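Local coordinates for twitching motility protein PilT (PDB 2EYU), which powers retraction of type IV pili as the motor of twitching motility, probably through nucleotide hydrolysis by its P-loop ATPase domain, at residues Asn76-Gly81 with Ala88-Ala93; Ser36-Thr41 with Val104-Asp109; Thr218-Leu223 with Pro244-Arg249; Gln168-Lys173 with Arg178-Gly183; Arg141-Asp144 with Gln150-Gln153. The protein carries 1 engineered substitution. All coordinates share one frame; numbering follows the deposited sequence.

Contact 1 (Asn76-Gly81 with Ala88-Ala93)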
# COMPACT_ATOMS: atom_id res chain seq x y z
N ASN A 76 -9.24 -13.17 12.42
CA ASN A 76 -8.74 -12.91 13.77
C ASN A 76 -8.01 -11.58 13.79
O ASN A 76 -7.05 -11.40 13.05
CB ASN A 76 -7.83 -14.05 14.21
CG ASN A 76 -8.62 -15.32 14.46
OD1 ASN A 76 -9.76 -15.43 14.02
ND2 ASN A 76 -8.02 -16.28 15.16
N GLN A 77 -8.48 -10.66 14.62
CA GLN A 77 -7.93 -9.33 14.80
C GLN A 77 -7.24 -9.17 16.15
O GLN A 77 -7.85 -9.27 17.21
CB GLN A 77 -9.01 -8.25 14.66
CG GLN A 77 -9.70 -8.21 13.30
CD GLN A 77 -10.56 -6.97 13.17
OE1 GLN A 77 -9.99 -5.88 13.03
NE2 GLN A 77 -11.88 -7.10 13.23
N ARG A 78 -5.94 -8.92 16.10
CA ARG A 78 -5.12 -8.94 17.31
C ARG A 78 -4.51 -7.57 17.56
O ARG A 78 -3.77 -7.03 16.74
CB ARG A 78 -4.05 -10.03 17.15
CG ARG A 78 -4.61 -11.34 16.61
CD ARG A 78 -3.76 -12.54 16.97
NE ARG A 78 -2.52 -12.59 16.21
CZ ARG A 78 -1.80 -13.64 15.85
NH1 ARG A 78 -2.14 -14.88 16.15
NH2 ARG A 78 -0.69 -13.43 15.15
N GLU A 79 -4.86 -6.99 18.71
CA GLU A 79 -4.34 -5.71 19.14
C GLU A 79 -3.02 -5.92 19.87
O GLU A 79 -2.97 -6.58 20.91
CB GLU A 79 -5.32 -4.98 20.06
CG GLU A 79 -5.05 -3.51 20.29
CD GLU A 79 -4.08 -3.21 21.41
OE1 GLU A 79 -4.07 -3.96 22.42
OE2 GLU A 79 -3.30 -2.23 21.30
N VAL A 80 -1.95 -5.36 19.32
CA VAL A 80 -0.67 -5.43 20.04
C VAL A 80 -0.82 -4.71 21.37
O VAL A 80 -0.96 -3.49 21.45
CB VAL A 80 0.49 -4.84 19.24
CG1 VAL A 80 1.45 -4.06 20.13
CG2 VAL A 80 1.24 -5.94 18.50
N GLY A 81 -0.81 -5.49 22.44
CA GLY A 81 -1.01 -4.96 23.78
C GLY A 81 -1.91 -5.88 24.57
O GLY A 81 -1.42 -6.77 25.27
N ALA A 88 6.48 -7.89 15.92
CA ALA A 88 7.35 -9.00 15.53
C ALA A 88 6.86 -10.32 16.11
O ALA A 88 6.59 -11.28 15.39
CB ALA A 88 8.79 -8.72 15.96
N ASP A 89 6.76 -10.34 17.44
CA ASP A 89 6.27 -11.47 18.19
C ASP A 89 5.02 -12.08 17.55
O ASP A 89 5.06 -13.20 17.06
CB ASP A 89 5.93 -11.07 19.63
CG ASP A 89 6.15 -12.24 20.58
OD1 ASP A 89 5.19 -12.63 21.28
OD2 ASP A 89 7.28 -12.75 20.62
N ALA A 90 3.95 -11.30 17.57
CA ALA A 90 2.66 -11.63 16.99
C ALA A 90 2.76 -12.00 15.52
O ALA A 90 2.01 -12.79 14.95
CB ALA A 90 1.73 -10.43 17.11
N LEU A 91 3.73 -11.38 14.83
CA LEU A 91 3.72 -11.72 13.39
C LEU A 91 4.18 -13.16 13.23
O LEU A 91 3.54 -13.98 12.56
CB LEU A 91 4.58 -10.72 12.65
CG LEU A 91 4.04 -10.13 11.35
CD1 LEU A 91 5.15 -9.32 10.68
CD2 LEU A 91 3.53 -11.21 10.43
N ARG A 92 5.30 -13.49 13.86
CA ARG A 92 5.81 -14.86 13.71
C ARG A 92 4.83 -15.90 14.25
O ARG A 92 4.87 -17.06 13.83
CB ARG A 92 7.18 -15.00 14.37
CG ARG A 92 8.25 -15.45 13.38
CD ARG A 92 9.65 -15.36 14.00
NE ARG A 92 9.87 -16.44 14.95
CZ ARG A 92 11.04 -16.86 15.42
NH1 ARG A 92 12.17 -16.28 15.04
NH2 ARG A 92 11.11 -17.87 16.28
N ALA A 93 3.95 -15.52 15.15
CA ALA A 93 2.90 -16.39 15.68
C ALA A 93 1.78 -16.60 14.68
O ALA A 93 1.32 -17.70 14.40
CB ALA A 93 2.38 -15.79 16.98
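Arg78, on strand 74-79, sends its side chain across to the backbone carbonyl of Ala90 on the near side of helix 87-97. Its CB already points at the helix. CG sits anti to the carbonyl carbon (chi1 -46°), CD continues outward, and a bend at chi3 then carries NE and the guanidinium round to the helix backbone; on the way the side chain leans on Ile58 of the neighbouring strand and on Ala94. CZ stops 4.0 Å from Ala90 O. The contact is made at the tip, where Arg78 NH2 comes to 2.8 Å from Ala90 O and 4.0 Å from Ala93 C. Both partners lie at the edge of the guanidinium, near its plane, but the N-H does not aim well enough at the oxygen to make a hydrogen bond. Both alanine methyls lie on the helix side of the same nitrogen, Arg78 NH2 being 4.3 Å from Ala90 CB and from Ala93 CB. Small residues suit these two places, since they let a bulky cation come up to the main chain of the helix. Arginine in turn has the length to span from strand to helix. The chemistry is that of a cation beside a polar carbonyl and two methyls: the attraction is probably electrostatic and only loosely directional, joining the edge strand 74-79 to the helix that follows it.

Contact 2 (Ser36-Thr41 with Val104-Asp109)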
# COMPACT_ATOMS: atom_id res chain seq x y z
N SER A 36 -4.05 9.93 6.56
CA SER A 36 -4.07 9.78 5.12
C SER A 36 -5.19 8.90 4.61
O SER A 36 -5.38 8.81 3.39
CB SER A 36 -2.75 9.10 4.67
OG SER A 36 -2.70 7.84 5.34
N GLY A 37 -5.88 8.25 5.54
CA GLY A 37 -6.95 7.32 5.22
C GLY A 37 -6.47 5.93 4.85
O GLY A 37 -7.20 5.10 4.32
N LYS A 38 -5.21 5.64 5.14
CA LYS A 38 -4.65 4.36 4.68
C LYS A 38 -5.24 3.16 5.38
O LYS A 38 -5.44 2.09 4.78
CB LYS A 38 -3.13 4.43 4.82
CG LYS A 38 -2.55 4.18 6.19
CD LYS A 38 -1.09 4.63 6.15
CE LYS A 38 -0.71 5.31 7.46
NZ LYS A 38 -0.51 4.25 8.51
N SER A 39 -5.56 3.25 6.66
CA SER A 39 -6.23 2.15 7.33
C SER A 39 -7.60 1.89 6.71
O SER A 39 -8.01 0.74 6.58
CB SER A 39 -6.37 2.42 8.83
OG SER A 39 -7.71 2.80 9.11
N THR A 40 -8.30 2.93 6.30
CA THR A 40 -9.62 2.81 5.69
C THR A 40 -9.54 2.09 4.35
O THR A 40 -10.41 1.31 3.96
CB THR A 40 -10.26 4.20 5.48
OG1 THR A 40 -10.56 4.78 6.75
CG2 THR A 40 -11.57 4.06 4.72
N THR A 41 -8.47 2.34 3.58
CA THR A 41 -8.30 1.61 2.32
C THR A 41 -8.06 0.13 2.59
O THR A 41 -8.78 -0.74 2.11
CB THR A 41 -7.16 2.24 1.51
OG1 THR A 41 -7.62 3.56 1.20
CG2 THR A 41 -6.85 1.55 0.17
N VAL A 104 -0.23 -6.61 8.80
CA VAL A 104 0.71 -6.07 9.76
C VAL A 104 0.60 -4.54 9.79
O VAL A 104 1.01 -3.83 8.87
CB VAL A 104 2.17 -6.45 9.47
CG1 VAL A 104 2.64 -5.97 8.11
CG2 VAL A 104 3.08 -5.90 10.56
N GLY A 105 0.02 -4.06 10.87
CA GLY A 105 -0.35 -2.67 11.00
C GLY A 105 0.78 -1.71 10.72
O GLY A 105 0.61 -0.64 10.13
N GLU A 106 1.99 -2.05 11.17
CA GLU A 106 3.10 -1.13 10.98
C GLU A 106 4.42 -1.89 11.06
O GLU A 106 4.54 -2.78 11.89
CB GLU A 106 3.08 -0.01 12.03
CG GLU A 106 3.54 1.35 11.54
CD GLU A 106 3.05 1.73 10.16
OE1 GLU A 106 3.84 2.29 9.38
OE2 GLU A 106 1.86 1.49 9.84
N MSE A 107 5.33 -1.49 10.19
CA MSE A 107 6.70 -1.98 10.15
C MSE A 107 7.66 -0.81 10.39
O MSE A 107 8.10 -0.19 9.42
CB MSE A 107 7.02 -2.65 8.82
CG MSE A 107 6.26 -2.05 7.64
SE MSE A 107 4.58 -2.94 7.31
CE MSE A 107 5.48 -4.63 7.07
N ARG A 108 7.89 -0.58 11.67
CA ARG A 108 8.75 0.39 12.30
C ARG A 108 10.14 -0.20 12.47
O ARG A 108 11.13 0.50 12.65
CB ARG A 108 8.18 0.78 13.67
CG ARG A 108 8.96 1.81 14.47
CD ARG A 108 8.05 2.53 15.47
NE ARG A 108 8.77 3.45 16.34
CZ ARG A 108 8.26 4.31 17.21
NH1 ARG A 108 6.96 4.46 17.41
NH2 ARG A 108 9.09 5.08 17.92
N ASP A 109 10.16 -1.53 12.39
CA ASP A 109 11.31 -2.33 12.77
C ASP A 109 11.80 -3.29 11.70
O ASP A 109 11.07 -3.82 10.87
CB ASP A 109 10.97 -3.17 14.02
CG ASP A 109 11.08 -2.36 15.29
OD1 ASP A 109 10.18 -2.48 16.16
OD2 ASP A 109 12.08 -1.62 15.41
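Lys38 has helical backbone angles at the very start of helix 38-52, whereas Glu106 is nearly extended in the irregular loop that follows strand 101-104, and the two main chains stay well apart. Only the long side chains bridge the distance. Lys38 takes the crowded position, with CG between its backbone N and carbonyl carbon (chi1 81°), then bends at chi3 and chi4; the ammonium is thereby brought round toward the loop. Glu106 bends at chi2, and its chain meets the lysine at about a right angle. Lys38 NZ ends 3.9 Å from Glu106 OE2, a long salt bridge, and a tentative one because the carboxylate oxygen is not securely placed. Lysine suits the site through its reach and charge. Before it, Gly37 has a positive phi (82°), a conformation glycine adopts easily, and Lys38 N gives a weak hydrogen bond to Ser36 OG at 3.3 Å. The run fits a Walker A motif, in which the lysine and the backbone N-H groups of the loop normally hold nucleotide phosphates. Glu106, after a hydrophobic strand and a glycine, stands where secretion ATPases carry their Walker B acid, so the pair probably faces the nucleotide site. Nearby, Lys38 also touches His131. Val104 packs on helices 87-97 and 110-121, and Gly105 is joined by a backbone hydrogen bond to Ile60 of strand 56-61: the contact lies at the ends of the sheet's strands, where helix 38-52 and helix 110-121 begin.

Contact 3 (Thr218-Leu223 with Pro244-Arg249)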
# COMPACT_ATOMS: atom_id res chain seq x y z
N THR A 218 1.22 8.18 -11.08
CA THR A 218 1.92 8.99 -10.08
C THR A 218 0.90 9.82 -9.31
O THR A 218 -0.20 10.02 -9.82
CB THR A 218 2.96 9.90 -10.76
OG1 THR A 218 3.87 9.05 -11.49
CG2 THR A 218 3.80 10.68 -9.77
N MSE A 219 1.26 10.31 -8.15
CA MSE A 219 0.41 11.19 -7.34
C MSE A 219 0.12 12.50 -8.07
O MSE A 219 -1.03 12.95 -8.14
CB MSE A 219 1.17 11.41 -6.04
CG MSE A 219 0.63 12.47 -5.10
SE MSE A 219 -1.04 11.91 -4.32
CE MSE A 219 -0.18 10.83 -2.97
N ASN A 220 1.18 13.09 -8.63
CA ASN A 220 1.13 14.33 -9.40
C ASN A 220 0.12 14.23 -10.52
O ASN A 220 -0.61 15.17 -10.87
CB ASN A 220 2.51 14.65 -9.94
CG ASN A 220 3.32 15.59 -9.08
OD1 ASN A 220 4.50 15.85 -9.33
ND2 ASN A 220 2.69 16.13 -8.05
N GLN A 221 0.04 13.05 -11.14
CA GLN A 221 -0.97 12.89 -12.18
C GLN A 221 -2.39 12.90 -11.62
O GLN A 221 -3.32 13.53 -12.13
CB GLN A 221 -0.73 11.60 -12.95
CG GLN A 221 0.65 11.39 -13.57
CD GLN A 221 0.59 10.11 -14.40
OE1 GLN A 221 1.20 9.10 -14.07
NE2 GLN A 221 -0.20 10.20 -15.46
N THR A 222 -2.55 12.16 -10.53
CA THR A 222 -3.84 12.02 -9.86
C THR A 222 -4.35 13.37 -9.35
O THR A 222 -5.54 13.67 -9.42
CB THR A 222 -3.78 11.04 -8.69
OG1 THR A 222 -3.41 9.72 -9.12
CG2 THR A 222 -5.17 10.92 -8.08
N LEU A 223 -3.46 14.20 -8.83
CA LEU A 223 -3.78 15.58 -8.49
C LEU A 223 -4.18 16.40 -9.70
O LEU A 223 -5.13 17.19 -9.74
CB LEU A 223 -2.56 16.24 -7.82
CG LEU A 223 -2.15 15.62 -6.49
CD1 LEU A 223 -0.75 16.08 -6.08
CD2 LEU A 223 -3.19 15.97 -5.44
N PRO A 244 6.02 19.73 -6.50
CA PRO A 244 5.20 20.79 -7.10
C PRO A 244 5.72 21.20 -8.47
O PRO A 244 4.95 21.53 -9.37
CB PRO A 244 5.38 21.91 -6.08
CG PRO A 244 6.64 21.59 -5.35
CD PRO A 244 6.59 20.09 -5.20
N LYS A 245 7.03 21.16 -8.68
CA LYS A 245 7.61 21.64 -9.94
C LYS A 245 7.11 20.87 -11.16
O LYS A 245 6.86 21.47 -12.22
CB LYS A 245 9.14 21.55 -9.87
CG LYS A 245 9.83 22.91 -9.89
CD LYS A 245 9.76 23.56 -8.52
CE LYS A 245 10.57 24.85 -8.50
NZ LYS A 245 12.03 24.58 -8.72
N GLU A 246 7.00 19.56 -10.99
CA GLU A 246 6.43 18.66 -11.99
C GLU A 246 4.95 18.96 -12.21
O GLU A 246 4.48 18.98 -13.35
CB GLU A 246 6.64 17.21 -11.55
CG GLU A 246 6.58 16.17 -12.65
CD GLU A 246 6.14 14.78 -12.24
OE1 GLU A 246 5.75 13.98 -13.12
OE2 GLU A 246 6.16 14.44 -11.04
N LEU A 247 4.16 19.21 -11.17
CA LEU A 247 2.74 19.54 -11.43
C LEU A 247 2.63 20.87 -12.14
O LEU A 247 1.80 21.09 -13.04
CB LEU A 247 1.96 19.51 -10.12
CG LEU A 247 0.44 19.62 -10.11
CD1 LEU A 247 -0.23 18.68 -11.10
CD2 LEU A 247 -0.13 19.35 -8.72
N GLU A 248 3.48 21.83 -11.73
CA GLU A 248 3.30 23.14 -12.37
C GLU A 248 3.66 23.01 -13.84
O GLU A 248 3.04 23.61 -14.70
CB GLU A 248 4.14 24.22 -11.72
CG GLU A 248 5.62 24.16 -12.04
CD GLU A 248 6.36 25.39 -11.58
OE1 GLU A 248 5.78 26.14 -10.76
OE2 GLU A 248 7.51 25.62 -12.02
N ARG A 249 4.70 22.19 -14.11
CA ARG A 249 5.06 21.96 -15.51
C ARG A 249 3.89 21.30 -16.21
O ARG A 249 3.61 21.47 -17.39
CB ARG A 249 6.33 21.13 -15.64
CG ARG A 249 7.62 21.91 -15.56
CD ARG A 249 7.62 23.05 -16.56
NE ARG A 249 7.26 24.35 -16.02
CZ ARG A 249 6.16 25.03 -16.33
NH1 ARG A 249 5.28 24.53 -17.19
NH2 ARG A 249 5.93 26.21 -15.77
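Asn220 and Leu223 face Leu247 where two helices of the C-terminal helical region, 219-228 and 244-251, pack against each other. Their short segments cross at -44°, with axes 9.7 Å apart, and the backbones come nearest at Asn220 and Leu247, whose CA atoms are 5.8 Å apart. The tight, buried part of this helix pair is built round Leu247. With CG anti to the backbone N (chi1 -172°), its two methyls divide the work: Leu247 CD1 lies 3.5 Å from Asn220 O, against the main chain of the other helix, while Leu247 CD2 meets Leu223 CB at 4.0 Å. A branched leucine suits this place because its two methyls can touch two different parts of the other helix. Farther back, Leu247 touches Ala237 of helix 234-240 and Leu223 rests on Ala181 of the sheet, so the apolar side is continuous with the core. In contrast to these buried leucines, the polar, partly exposed side belongs to Glu246. Its extended chain reaches over Asn220, the carboxylate turned 63° from the amide plane, and Glu246 OE2 is 3.8 Å from Asn220 CB. That same oxygen is hydrogen-bonded to Tyr204 OH, which ties the acid to helix 200-209 and gives a partly exposed charge a definite partner. Asparagine is short and polar, which suits a place between a leucine and the head of a glutamate. The start of helix 219-228 is fastened locally by Gln221: Thr218 N donates almost straight to Gln221 OE1 at 3.1 Å, from above the plane of the side-chain carbonyl.

Contact 4 (Gln168-Lys173 with Arg178-Gly183). Engineered in segment 178-183: Gly183 (natural residue Glu).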
# COMPACT_ATOMS: atom_id res chain seq x y z
N GLN A 168 -1.47 7.24 -0.45
CA GLN A 168 -2.72 7.99 -0.46
C GLN A 168 -2.62 9.34 0.25
O GLN A 168 -1.83 9.49 1.17
CB GLN A 168 -3.85 7.23 0.25
CG GLN A 168 -4.53 6.10 -0.51
CD GLN A 168 -5.19 5.13 0.47
OE1 GLN A 168 -5.88 5.61 1.37
NE2 GLN A 168 -4.93 3.85 0.32
N ARG A 169 -3.46 10.26 -0.19
CA ARG A 169 -3.71 11.49 0.53
C ARG A 169 -5.19 11.85 0.34
O ARG A 169 -5.76 11.61 -0.73
CB ARG A 169 -2.82 12.63 0.07
CG ARG A 169 -2.66 13.74 1.09
CD ARG A 169 -1.70 14.81 0.59
NE ARG A 169 -0.33 14.52 1.00
CZ ARG A 169 0.51 15.42 1.51
NH1 ARG A 169 0.13 16.68 1.66
NH2 ARG A 169 1.74 15.06 1.85
N LEU A 170 -5.78 12.40 1.40
CA LEU A 170 -7.16 12.84 1.40
C LEU A 170 -7.21 14.36 1.27
O LEU A 170 -6.62 15.04 2.12
CB LEU A 170 -7.85 12.38 2.69
CG LEU A 170 -8.19 10.89 2.81
CD1 LEU A 170 -8.35 10.50 4.27
CD2 LEU A 170 -9.46 10.57 2.04
N LEU A 171 -7.85 14.89 0.24
CA LEU A 171 -7.90 16.33 -0.00
C LEU A 171 -9.29 16.88 0.31
O LEU A 171 -10.28 16.15 0.15
CB LEU A 171 -7.67 16.66 -1.46
CG LEU A 171 -6.30 16.95 -2.06
CD1 LEU A 171 -6.00 18.44 -2.00
CD2 LEU A 171 -5.21 16.15 -1.36
N PRO A 172 -9.41 18.14 0.68
CA PRO A 172 -10.75 18.73 0.81
C PRO A 172 -11.38 18.93 -0.57
O PRO A 172 -10.68 18.69 -1.54
CB PRO A 172 -10.48 20.10 1.44
CG PRO A 172 -9.10 20.43 0.98
CD PRO A 172 -8.35 19.11 1.01
N LYS A 173 -12.62 19.38 -0.57
CA LYS A 173 -13.43 19.94 -1.62
C LYS A 173 -14.84 19.32 -1.72
O LYS A 173 -15.42 18.86 -0.73
CB LYS A 173 -12.79 19.80 -3.00
CG LYS A 173 -12.18 21.02 -3.65
CD LYS A 173 -11.33 21.80 -2.66
CE LYS A 173 -12.25 22.91 -2.08
NZ LYS A 173 -13.60 22.69 -2.70
N ARG A 178 -14.38 14.87 0.96
CA ARG A 178 -12.95 14.90 0.72
C ARG A 178 -12.68 14.07 -0.53
O ARG A 178 -13.50 13.25 -0.95
CB ARG A 178 -12.11 14.31 1.84
CG ARG A 178 -12.02 15.12 3.13
CD ARG A 178 -12.12 14.14 4.30
NE ARG A 178 -13.49 13.65 4.44
CZ ARG A 178 -14.02 12.57 3.89
NH1 ARG A 178 -13.31 11.76 3.11
NH2 ARG A 178 -15.30 12.27 4.12
N VAL A 179 -11.50 14.24 -1.12
CA VAL A 179 -11.23 13.31 -2.22
C VAL A 179 -9.90 12.61 -1.96
O VAL A 179 -8.98 13.24 -1.44
CB VAL A 179 -11.17 14.00 -3.58
CG1 VAL A 179 -9.99 14.96 -3.61
CG2 VAL A 179 -11.07 12.94 -4.68
N LEU A 180 -9.85 11.34 -2.35
CA LEU A 180 -8.61 10.57 -2.26
C LEU A 180 -7.72 10.86 -3.46
O LEU A 180 -8.16 10.63 -4.59
CB LEU A 180 -8.87 9.06 -2.21
CG LEU A 180 -8.02 8.32 -1.18
CD1 LEU A 180 -8.85 8.00 0.07
CD2 LEU A 180 -7.42 7.07 -1.78
N ALA A 181 -6.52 11.31 -3.16
CA ALA A 181 -5.40 11.48 -4.07
C ALA A 181 -4.41 10.34 -3.77
O ALA A 181 -4.11 10.11 -2.60
CB ALA A 181 -4.77 12.86 -3.93
N TYR A 182 -3.99 9.65 -4.82
CA TYR A 182 -3.18 8.45 -4.68
C TYR A 182 -2.11 8.37 -5.77
O TYR A 182 -2.33 8.92 -6.86
CB TYR A 182 -4.02 7.17 -4.78
CG TYR A 182 -4.82 7.07 -6.06
CD1 TYR A 182 -4.36 6.44 -7.21
CD2 TYR A 182 -6.11 7.61 -6.14
CE1 TYR A 182 -5.13 6.37 -8.35
CE2 TYR A 182 -6.89 7.55 -7.27
CZ TYR A 182 -6.39 6.92 -8.39
OH TYR A 182 -7.14 6.84 -9.53
N GLY A 183 -1.04 7.67 -5.43
CA GLY A 183 -0.02 7.23 -6.37
C GLY A 183 -0.14 5.71 -6.46
O GLY A 183 -0.59 5.10 -5.49
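Arg169 and Leu171 pair with Ala181 and Val179 in an antiparallel hairpin, two strands of the main sheet joined by a loop. Each pair is hydrogen-bonded both ways, by rather short bonds: Arg169 N to Ala181 O is 2.5 Å and Ala181 N to Arg169 O 2.6 Å, both nearly along the C=O axis. The bonds of Leu171 with Val179 approach their carbonyls at more of a tilt, though Leu171 N points almost straight (176°) at Val179 O. Strand 162-171 continues the parallel part of the RecA-like sheet, next to strand 26-31 that leads into the P-loop, and strand 179-185 turns back antiparallel beside it. Leu170 and Leu180 turn their side chains to the same face as Gln168. Leu170 CG, anti to its carbonyl carbon (chi1 -73°), brings CD2 to 3.3 Å from Leu180 CD1, tighter than usual for two methyls; leucines suit such apolar packing. On the opposite face Leu171 CB meets Val179 CG1 at 3.6 Å, and Ala181, with only a methyl, lies under Met219 of helix 219-228. Arg169 starts on this face, but has the length to turn off to Asn133, where Arg169 NH2 is hydrogen-bonded to Asn133 OD1.

Contact 5 (Arg141-Asp144 with Gln150-Gln153)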
# COMPACT_ATOMS: atom_id res chain seq x y z
N ARG A 141 12.53 3.17 2.06
CA ARG A 141 12.39 2.92 3.49
C ARG A 141 12.50 1.44 3.78
O ARG A 141 13.15 0.99 4.73
CB ARG A 141 11.04 3.44 4.00
CG ARG A 141 10.66 2.95 5.39
CD ARG A 141 10.87 3.99 6.47
NE ARG A 141 10.29 5.29 6.21
CZ ARG A 141 9.31 5.91 6.85
NH1 ARG A 141 8.69 5.36 7.88
NH2 ARG A 141 8.93 7.12 6.44
N ILE A 142 11.84 0.64 2.94
CA ILE A 142 11.86 -0.80 3.15
C ILE A 142 13.30 -1.29 3.05
O ILE A 142 13.78 -1.99 3.94
CB ILE A 142 10.96 -1.57 2.18
CG1 ILE A 142 9.47 -1.42 2.47
CG2 ILE A 142 11.36 -3.04 2.15
CD1 ILE A 142 9.18 -1.74 3.93
N VAL A 143 14.00 -0.93 1.98
CA VAL A 143 15.35 -1.46 1.81
C VAL A 143 16.35 -0.89 2.80
O VAL A 143 17.16 -1.62 3.38
CB VAL A 143 15.83 -1.17 0.37
CG1 VAL A 143 17.33 -1.46 0.26
CG2 VAL A 143 15.00 -1.97 -0.61
N ASP A 144 16.32 0.42 2.97
CA ASP A 144 17.33 1.17 3.70
C ASP A 144 17.33 0.85 5.18
O ASP A 144 18.24 1.07 5.97
CB ASP A 144 17.09 2.69 3.54
CG ASP A 144 17.92 3.30 2.43
OD1 ASP A 144 17.52 3.14 1.26
OD2 ASP A 144 18.94 3.94 2.75
N GLN A 150 22.96 -6.17 3.29
CA GLN A 150 21.74 -6.92 3.07
C GLN A 150 20.77 -6.24 2.12
O GLN A 150 19.71 -6.81 1.85
CB GLN A 150 21.01 -7.14 4.41
CG GLN A 150 21.76 -8.10 5.32
CD GLN A 150 20.78 -8.86 6.21
OE1 GLN A 150 21.08 -9.96 6.69
NE2 GLN A 150 19.61 -8.26 6.43
N GLN A 151 21.08 -5.05 1.60
CA GLN A 151 20.07 -4.33 0.83
C GLN A 151 19.95 -4.86 -0.58
O GLN A 151 18.81 -4.91 -1.05
CB GLN A 151 20.38 -2.83 0.80
CG GLN A 151 20.52 -2.32 2.24
CD GLN A 151 20.82 -0.82 2.22
OE1 GLN A 151 20.83 -0.20 3.28
NE2 GLN A 151 21.09 -0.29 1.04
N GLU A 152 21.04 -5.24 -1.24
CA GLU A 152 20.86 -5.90 -2.55
C GLU A 152 19.87 -7.05 -2.46
O GLU A 152 18.96 -7.21 -3.29
CB GLU A 152 22.20 -6.40 -3.08
CG GLU A 152 22.03 -7.38 -4.24
CD GLU A 152 22.42 -6.77 -5.57
OE1 GLU A 152 21.57 -6.08 -6.17
OE2 GLU A 152 23.57 -6.98 -6.00
N GLN A 153 20.02 -7.84 -1.40
CA GLN A 153 19.14 -8.95 -1.06
C GLN A 153 17.68 -8.53 -0.98
O GLN A 153 16.86 -8.97 -1.79
CB GLN A 153 19.57 -9.58 0.27
CG GLN A 153 19.22 -11.07 0.30
CD GLN A 153 19.59 -11.75 1.60
OE1 GLN A 153 20.75 -11.76 2.02
NE2 GLN A 153 18.58 -12.32 2.24
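Gln151 lays the aliphatic part of its side chain against Val143, at the join of helix 135-144 and helix 151-161. The closest touch is Val143 CG1 to Gln151 CB, at 3.4 Å, and the same methyl is 3.9 Å from Gln151 CG. Val143 has CG1 anti to its backbone N (chi1 169°), which turns that branch to the oncoming glutamine. Gln151, its chain extended beyond CG, crosses the valine obliquely and runs on past the backbone, where Gln151 CG comes to 3.6 Å from Val143 O. The amide group is thereby carried toward Asp144, at the exposed end of the helix. A glutamine suits a partly exposed place like this one, giving methylenes to the valine while its amide lies by Asp144. Valine is compact enough to let the chains draw close, the CA atoms of Val143 and Gln151 being 5.6 Å apart. The valine is itself buried, touching Val154 and Arg155 of the second helix, while its neighbour Ile142 reaches Val154 and Leu158. Apolar residues at the end of one helix thus meet the first turns of the next, as is usual where consecutive helices joined by a short loop pack at their ends.

In the fold
Contact 2, at the probable nucleotide site and with its centre about 8 Å from the centre of the chain, touches two of the others. Leu91 CD1 of contact 1 packs on Val104 CG2 at 4.0 Å, and Leu170 CD1 of contact 4 lies 3.5 Å from Ser36 O in the P-loop. Contacts 1 and 4 reach the same sheet from distant strands, their centres 30 Å apart. Contact 4 is joined in turn to contact 3, where Thr222 OG1 probably bonds Tyr182 O at 2.6 Å. Contact 5 touches none of them, its nearest atoms being about 5 Å from those of contact 2; the chain ties it to contact 4, helix 151-161 being followed by strand 162-171.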